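Local structure of staphylococcal nuclease domain-containing protein 1 (Drosophila melanogaster, 2WAC) at residues A[15-29]-A[109-123]. The protein cleaves DNA and RNA as an endonuclease, acts with the RNA-induced silencing complex, and binds peptides carrying symmetrically dimethylated arginine through its Tudor domain. Numbering follows the deposited sequence.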
loop_
_atom_site.group_PDB
_atom_site.type_symbol
_atom_site.label_atom_id
_atom_site.label_comp_id
_atom_site.label_asym_id
_atom_site.label_seq_id
_atom_site.Cartn_x
_atom_site.Cartn_y
_atom_site.Cartn_z
ATOM N N THR A 15 1.288 -9.553 0.824
ATOM C CA THR A 15 -0.034 -10.142 1.065
ATOM C C THR A 15 -1.116 -9.480 0.206
ATOM O O THR A 15 -2.317 -9.653 0.451
ATOM C CB THR A 15 -0.434 -10.052 2.555
ATOM O OG1 THR A 15 -0.471 -8.678 2.959
ATOM C CG2 THR A 15 0.555 -10.816 3.431
ATOM N N LEU A 16 -0.671 -8.732 -0.802
ATOM C CA LEU A 16 -1.545 -7.974 -1.705
ATOM C C LEU A 16 -2.375 -6.882 -1.023
ATOM O O LEU A 16 -3.479 -6.559 -1.463
ATOM C CB LEU A 16 -2.417 -8.898 -2.571
ATOM C CG LEU A 16 -1.724 -9.623 -3.731
ATOM C CD1 LEU A 16 -2.670 -10.606 -4.381
ATOM C CD2 LEU A 16 -1.193 -8.650 -4.771
ATOM N N THR A 17 -1.842 -6.329 0.062
ATOM C CA THR A 17 -2.304 -5.030 0.524
ATOM C C THR A 17 -1.491 -4.001 -0.258
ATOM O O THR A 17 -0.438 -4.326 -0.818
ATOM C CB THR A 17 -2.167 -4.824 2.060
ATOM O OG1 THR A 17 -0.787 -4.733 2.432
ATOM C CG2 THR A 17 -2.841 -5.959 2.832
ATOM N N PHE A 18 -1.993 -2.774 -0.331
ATOM C CA PHE A 18 -1.306 -1.722 -1.069
ATOM C C PHE A 18 -1.542 -0.370 -0.419
ATOM O O PHE A 18 -2.550 -0.167 0.259
ATOM C CB PHE A 18 -1.744 -1.703 -2.546
ATOM C CG PHE A 18 -3.213 -1.434 -2.743
ATOM C CD1 PHE A 18 -4.133 -2.480 -2.752
ATOM C CD2 PHE A 18 -3.678 -0.132 -2.920
ATOM C CE1 PHE A 18 -5.494 -2.234 -2.926
ATOM C CE2 PHE A 18 -5.036 0.125 -3.092
ATOM C CZ PHE A 18 -5.946 -0.929 -3.098
ATOM N N PHE A 19 -0.601 0.546 -0.624
ATOM C CA PHE A 19 -0.757 1.926 -0.192
ATOM C C PHE A 19 -1.057 2.804 -1.394
ATOM O O PHE A 19 -0.437 2.659 -2.452
ATOM C CB PHE A 19 0.508 2.423 0.515
ATOM C CG PHE A 19 0.710 1.846 1.886
ATOM C CD1 PHE A 19 1.173 0.544 2.051
ATOM C CD2 PHE A 19 0.459 2.615 3.018
ATOM C CE1 PHE A 19 1.370 0.010 3.323
ATOM C CE2 PHE A 19 0.651 2.092 4.289
ATOM C CZ PHE A 19 1.108 0.786 4.443
ATOM N N ALA A 20 -2.007 3.717 -1.223
ATOM C CA ALA A 20 -2.390 4.634 -2.286
ATOM C C ALA A 20 -2.389 6.084 -1.809
ATOM O O ALA A 20 -2.782 6.374 -0.678
ATOM C CB ALA A 20 -3.758 4.258 -2.844
ATOM N N GLN A 21 -1.930 6.980 -2.681
ATOM C CA GLN A 21 -2.025 8.421 -2.459
ATOM C C GLN A 21 -3.198 8.980 -3.252
ATOM O O GLN A 21 -3.467 8.531 -4.364
ATOM C CB GLN A 21 -0.748 9.131 -2.918
ATOM C CG GLN A 21 0.492 8.869 -2.078
ATOM C CD GLN A 21 1.769 9.369 -2.747
ATOM O OE1 GLN A 21 1.779 9.691 -3.937
ATOM N NE2 GLN A 21 2.856 9.418 -1.985
ATOM N N SER A 22 -3.880 9.970 -2.683
ATOM C CA SER A 22 -4.913 10.716 -3.396
ATOM C C SER A 22 -4.259 11.651 -4.422
ATOM O O SER A 22 -3.302 12.357 -4.099
ATOM C CB SER A 22 -5.759 11.517 -2.402
ATOM O OG SER A 22 -6.653 12.390 -3.065
ATOM N N VAL A 23 -4.775 11.651 -5.651
ATOM C CA VAL A 23 -4.214 12.488 -6.722
ATOM C C VAL A 23 -4.338 13.993 -6.423
ATOM O O VAL A 23 -3.428 14.766 -6.735
ATOM C CB VAL A 23 -4.799 12.122 -8.124
ATOM C CG1 VAL A 23 -4.451 13.176 -9.173
ATOM C CG2 VAL A 23 -4.291 10.756 -8.570
ATOM N N GLU A 24 -5.442 14.398 -5.795
ATOM C CA GLU A 24 -5.657 15.813 -5.470
ATOM C C GLU A 24 -4.891 16.294 -4.227
ATOM O O GLU A 24 -4.949 17.477 -3.877
ATOM C CB GLU A 24 -7.154 16.147 -5.367
ATOM C CG GLU A 24 -7.867 15.603 -4.135
ATOM C CD GLU A 24 -9.011 16.497 -3.687
ATOM O OE1 GLU A 24 -8.743 17.646 -3.270
ATOM O OE2 GLU A 24 -10.177 16.051 -3.743
ATOM N N SER A 25 -4.181 15.380 -3.569
ATOM C CA SER A 25 -3.315 15.727 -2.442
ATOM C C SER A 25 -1.835 15.739 -2.845
ATOM O O SER A 25 -0.954 15.918 -1.999
ATOM C CB SER A 25 -3.545 14.772 -1.264
ATOM O OG SER A 25 -4.766 15.062 -0.604
ATOM N N GLY A 26 -1.577 15.559 -4.141
ATOM C CA GLY A 26 -0.218 15.518 -4.688
ATOM C C GLY A 26 0.606 16.764 -4.415
ATOM O O GLY A 26 1.779 16.669 -4.040
ATOM N N SER A 27 -0.010 17.930 -4.601
ATOM C CA SER A 27 0.649 19.215 -4.358
ATOM C C SER A 27 0.915 19.464 -2.872
ATOM O O SER A 27 1.904 20.107 -2.513
ATOM C CB SER A 27 -0.176 20.364 -4.944
ATOM O OG SER A 27 -1.443 20.457 -4.316
ATOM N N LYS A 28 0.025 18.955 -2.019
ATOM C CA LYS A 28 0.177 19.058 -0.568
ATOM C C LYS A 28 1.436 18.350 -0.060
ATOM O O LYS A 28 2.187 18.911 0.742
ATOM C CB LYS A 28 -1.064 18.509 0.145
ATOM C CG LYS A 28 -2.173 19.530 0.389
ATOM C CD LYS A 28 -1.823 20.466 1.545
ATOM C CE LYS A 28 -3.048 21.247 2.009
ATOM N NZ LYS A 28 -2.716 22.131 3.162
ATOM N N LEU A 29 1.658 17.124 -0.533
ATOM C CA LEU A 29 2.838 16.339 -0.162
ATOM C C LEU A 29 4.120 16.937 -0.740
ATOM O O LEU A 29 5.142 17.020 -0.051
ATOM C CB LEU A 29 2.685 14.878 -0.608
ATOM C CG LEU A 29 3.893 13.947 -0.418
ATOM C CD1 LEU A 29 4.253 13.776 1.058
ATOM C CD2 LEU A 29 3.648 12.599 -1.074
ATOM N N GLU A 109 -0.602 17.311 9.636
ATOM C CA GLU A 109 -1.169 16.732 8.422
ATOM C C GLU A 109 -1.234 15.216 8.524
ATOM O O GLU A 109 -0.280 14.568 8.963
ATOM C CB GLU A 109 -0.367 17.151 7.193
ATOM C CG GLU A 109 -0.633 18.577 6.763
ATOM C CD GLU A 109 0.503 19.150 5.953
ATOM O OE1 GLU A 109 0.588 18.852 4.744
ATOM O OE2 GLU A 109 1.312 19.908 6.527
ATOM N N LYS A 110 -2.379 14.670 8.128
ATOM C CA LYS A 110 -2.629 13.234 8.144
ATOM C C LYS A 110 -1.699 12.551 7.143
ATOM O O LYS A 110 -1.232 13.198 6.201
ATOM C CB LYS A 110 -4.094 12.936 7.781
ATOM C CG LYS A 110 -5.152 13.712 8.576
ATOM C CD LYS A 110 -5.668 14.932 7.805
ATOM C CE LYS A 110 -4.948 16.214 8.211
ATOM N NZ LYS A 110 -4.721 17.125 7.049
ATOM N N PRO A 111 -1.415 11.249 7.344
ATOM C CA PRO A 111 -0.572 10.530 6.383
ATOM C C PRO A 111 -1.090 10.638 4.945
ATOM O O PRO A 111 -2.295 10.510 4.713
ATOM C CB PRO A 111 -0.654 9.083 6.869
ATOM C CG PRO A 111 -0.913 9.199 8.331
ATOM C CD PRO A 111 -1.828 10.381 8.463
ATOM N N TYR A 112 -0.185 10.877 3.996
ATOM C CA TYR A 112 -0.573 11.040 2.589
ATOM C C TYR A 112 -0.744 9.726 1.820
ATOM O O TYR A 112 -1.166 9.729 0.664
ATOM C CB TYR A 112 0.361 12.019 1.862
ATOM C CG TYR A 112 0.055 13.458 2.207
ATOM C CD1 TYR A 112 -1.093 14.081 1.713
ATOM C CD2 TYR A 112 0.892 14.190 3.047
ATOM C CE1 TYR A 112 -1.393 15.398 2.038
ATOM C CE2 TYR A 112 0.602 15.511 3.377
ATOM C CZ TYR A 112 -0.541 16.107 2.868
ATOM O OH TYR A 112 -0.837 17.410 3.190
ATOM N N ALA A 113 -0.437 8.610 2.478
ATOM C CA ALA A 113 -0.709 7.282 1.933
ATOM C C ALA A 113 -1.601 6.476 2.878
ATOM O O ALA A 113 -1.472 6.572 4.101
ATOM C CB ALA A 113 0.591 6.537 1.652
ATOM N N THR A 114 -2.503 5.687 2.299
ATOM C CA THR A 114 -3.448 4.870 3.061
ATOM C C THR A 114 -3.374 3.422 2.589
ATOM O O THR A 114 -3.366 3.159 1.385
ATOM C CB THR A 114 -4.898 5.397 2.905
ATOM O OG1 THR A 114 -4.933 6.796 3.211
ATOM C CG2 THR A 114 -5.864 4.654 3.832
ATOM N N GLU A 115 -3.317 2.490 3.541
ATOM C CA GLU A 115 -3.277 1.064 3.223
ATOM C C GLU A 115 -4.670 0.475 2.992
ATOM O O GLU A 115 -5.617 0.790 3.715
ATOM C CB GLU A 115 -2.551 0.280 4.320
ATOM C CG GLU A 115 -2.170 -1.140 3.910
ATOM C CD GLU A 115 -1.360 -1.879 4.963
ATOM O OE1 GLU A 115 -1.205 -1.363 6.094
ATOM O OE2 GLU A 115 -0.880 -2.988 4.652
ATOM N N TYR A 116 -4.772 -0.383 1.978
ATOM C CA TYR A 116 -6.004 -1.105 1.662
ATOM C C TYR A 116 -5.698 -2.569 1.396
ATOM O O TYR A 116 -4.578 -2.912 1.022
ATOM C CB TYR A 116 -6.674 -0.522 0.415
ATOM C CG TYR A 116 -7.023 0.939 0.514
ATOM C CD1 TYR A 116 -8.243 1.347 1.052
ATOM C CD2 TYR A 116 -6.135 1.920 0.066
ATOM C CE1 TYR A 116 -8.570 2.691 1.146
ATOM C CE2 TYR A 116 -6.453 3.271 0.158
ATOM C CZ TYR A 116 -7.674 3.647 0.696
ATOM O OH TYR A 116 -8.004 4.980 0.790
ATOM N N ALA A 117 -6.700 -3.424 1.576
ATOM C CA ALA A 117 -6.619 -4.807 1.124
ATOM C C ALA A 117 -7.268 -4.899 -0.252
ATOM O O ALA A 117 -8.356 -4.356 -0.458
ATOM C CB ALA A 117 -7.321 -5.731 2.108
ATOM N N LEU A 118 -6.604 -5.567 -1.197
ATOM C CA LEU A 118 -7.199 -5.795 -2.515
ATOM C C LEU A 118 -8.395 -6.726 -2.346
ATOM O O LEU A 118 -8.251 -7.868 -1.904
ATOM C CB LEU A 118 -6.179 -6.368 -3.509
ATOM C CG LEU A 118 -6.571 -6.426 -4.994
ATOM C CD1 LEU A 118 -6.783 -5.034 -5.587
ATOM C CD2 LEU A 118 -5.526 -7.190 -5.794
ATOM N N ALA A 119 -9.575 -6.214 -2.686
ATOM C CA ALA A 119 -10.843 -6.867 -2.354
ATOM C C ALA A 119 -10.993 -8.272 -2.934
ATOM O O ALA A 119 -10.827 -8.476 -4.138
ATOM C CB ALA A 119 -12.019 -5.989 -2.770
ATOM N N LEU A 120 -11.286 -9.226 -2.048
ATOM C CA LEU A 120 -11.683 -10.598 -2.408
ATOM C C LEU A 120 -10.619 -11.447 -3.121
ATOM O O LEU A 120 -10.944 -12.453 -3.754
ATOM C CB LEU A 120 -12.993 -10.599 -3.219
ATOM C CG LEU A 120 -14.218 -9.815 -2.731
ATOM C CD1 LEU A 120 -15.334 -9.938 -3.752
ATOM C CD2 LEU A 120 -14.699 -10.286 -1.360
ATOM N N VAL A 121 -9.357 -11.050 -3.000
ATOM C CA VAL A 121 -8.252 -11.763 -3.638
ATOM C C VAL A 121 -7.453 -12.550 -2.598
ATOM O O VAL A 121 -7.057 -12.001 -1.566
ATOM C CB VAL A 121 -7.332 -10.782 -4.423
ATOM C CG1 VAL A 121 -5.980 -11.403 -4.725
ATOM C CG2 VAL A 121 -8.006 -10.329 -5.715
ATOM N N ALA A 122 -7.243 -13.836 -2.866
ATOM C CA ALA A 122 -6.380 -14.673 -2.037
ATOM C C ALA A 122 -5.193 -15.158 -2.861
ATOM O O ALA A 122 -5.364 -15.592 -4.002
ATOM C CB ALA A 122 -7.159 -15.855 -1.469
ATOM N N LEU A 123 -3.994 -15.073 -2.286
ATOM C CA LEU A 123 -2.785 -15.570 -2.947
ATOM C C LEU A 123 -2.843 -17.087 -3.145
ATOM O O LEU A 123 -3.444 -17.791 -2.331
ATOM C CB LEU A 123 -1.530 -15.194 -2.152
ATOM C CG LEU A 123 -0.924 -13.795 -2.299
ATOM C CD1 LEU A 123 0.228 -13.658 -1.326
ATOM C CD2 LEU A 123 -0.451 -13.514 -3.725
HETATM O O HOH W 1 -4.704 7.869 0.442
HETATM O O HOH W 2 -2.868 11.427 -0.475
HETATM O O HOH W 3 1.546 20.509 2.857
#
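Phe-18 and Tyr-116 form a hydrogen-bonded pair where strands 17-22 and 113-118 run antiparallel in the SN-like half of this Tudor-SN fragment. Their two backbone bonds are nearly equal, Phe-18 N to Tyr-116 O at 2.9 Å and Tyr-116 N to Phe-18 O at 2.8 Å. With CG between the backbone N and the carbonyl carbon (chi1 61°), the Phe-18 ring reaches toward strand 113-118, and Tyr-116 CB sits over one of its faces, 3.6 Å from Phe-18 CZ; Leu-148 of strand 145-152 touches both side chains. Just before strand 17-22, Leu-16 CD1 presses on Val-121 CG1 at 3.4 Å, tighter than usual van der Waals contact, and Leu-16 also touches Leu-134 and Phe-137 of helix 127-141. On the other face of the sheet the extended Glu-115 chain lies across the Phe-19 ring, its CB over the ring face and its carboxylate plane turned 20° from the ring. Thr-17 OG1 donates to the anti lone pair of Glu-115 OE2 (2.8 Å), and Thr-13 also bonds this hydroxyl.

Toward Tyr-112 regular strand pairing gives way to water bridges, Ser-22 N to Tyr-112 O and Lys-28 O to Glu-109 OE1, and to exposed Lys-28. The Tyr-112 ring itself stays well packed, Leu-29 CB over one face and Ser-25 CB at its edge, while Tyr-112 OH donates to Glu-109 OE1 at 2.6 Å. A leucine here would probably leave Glu-109 OE1 without its phenolic donor and open a gap beside Lys-28 CB and Ser-25 CB. Backbone bonds and mostly apolar side chains, with one polar pair, Thr-17 and Glu-115, thus hold the strands, whereas the Tyr-112 end joins the SN-like sheet to the Tudor domain: Tyr-112 N bonds Asp-87, and Arg-70 bonds Glu-109 O and Lys-110 O, both from the region involved in dimethylarginine binding.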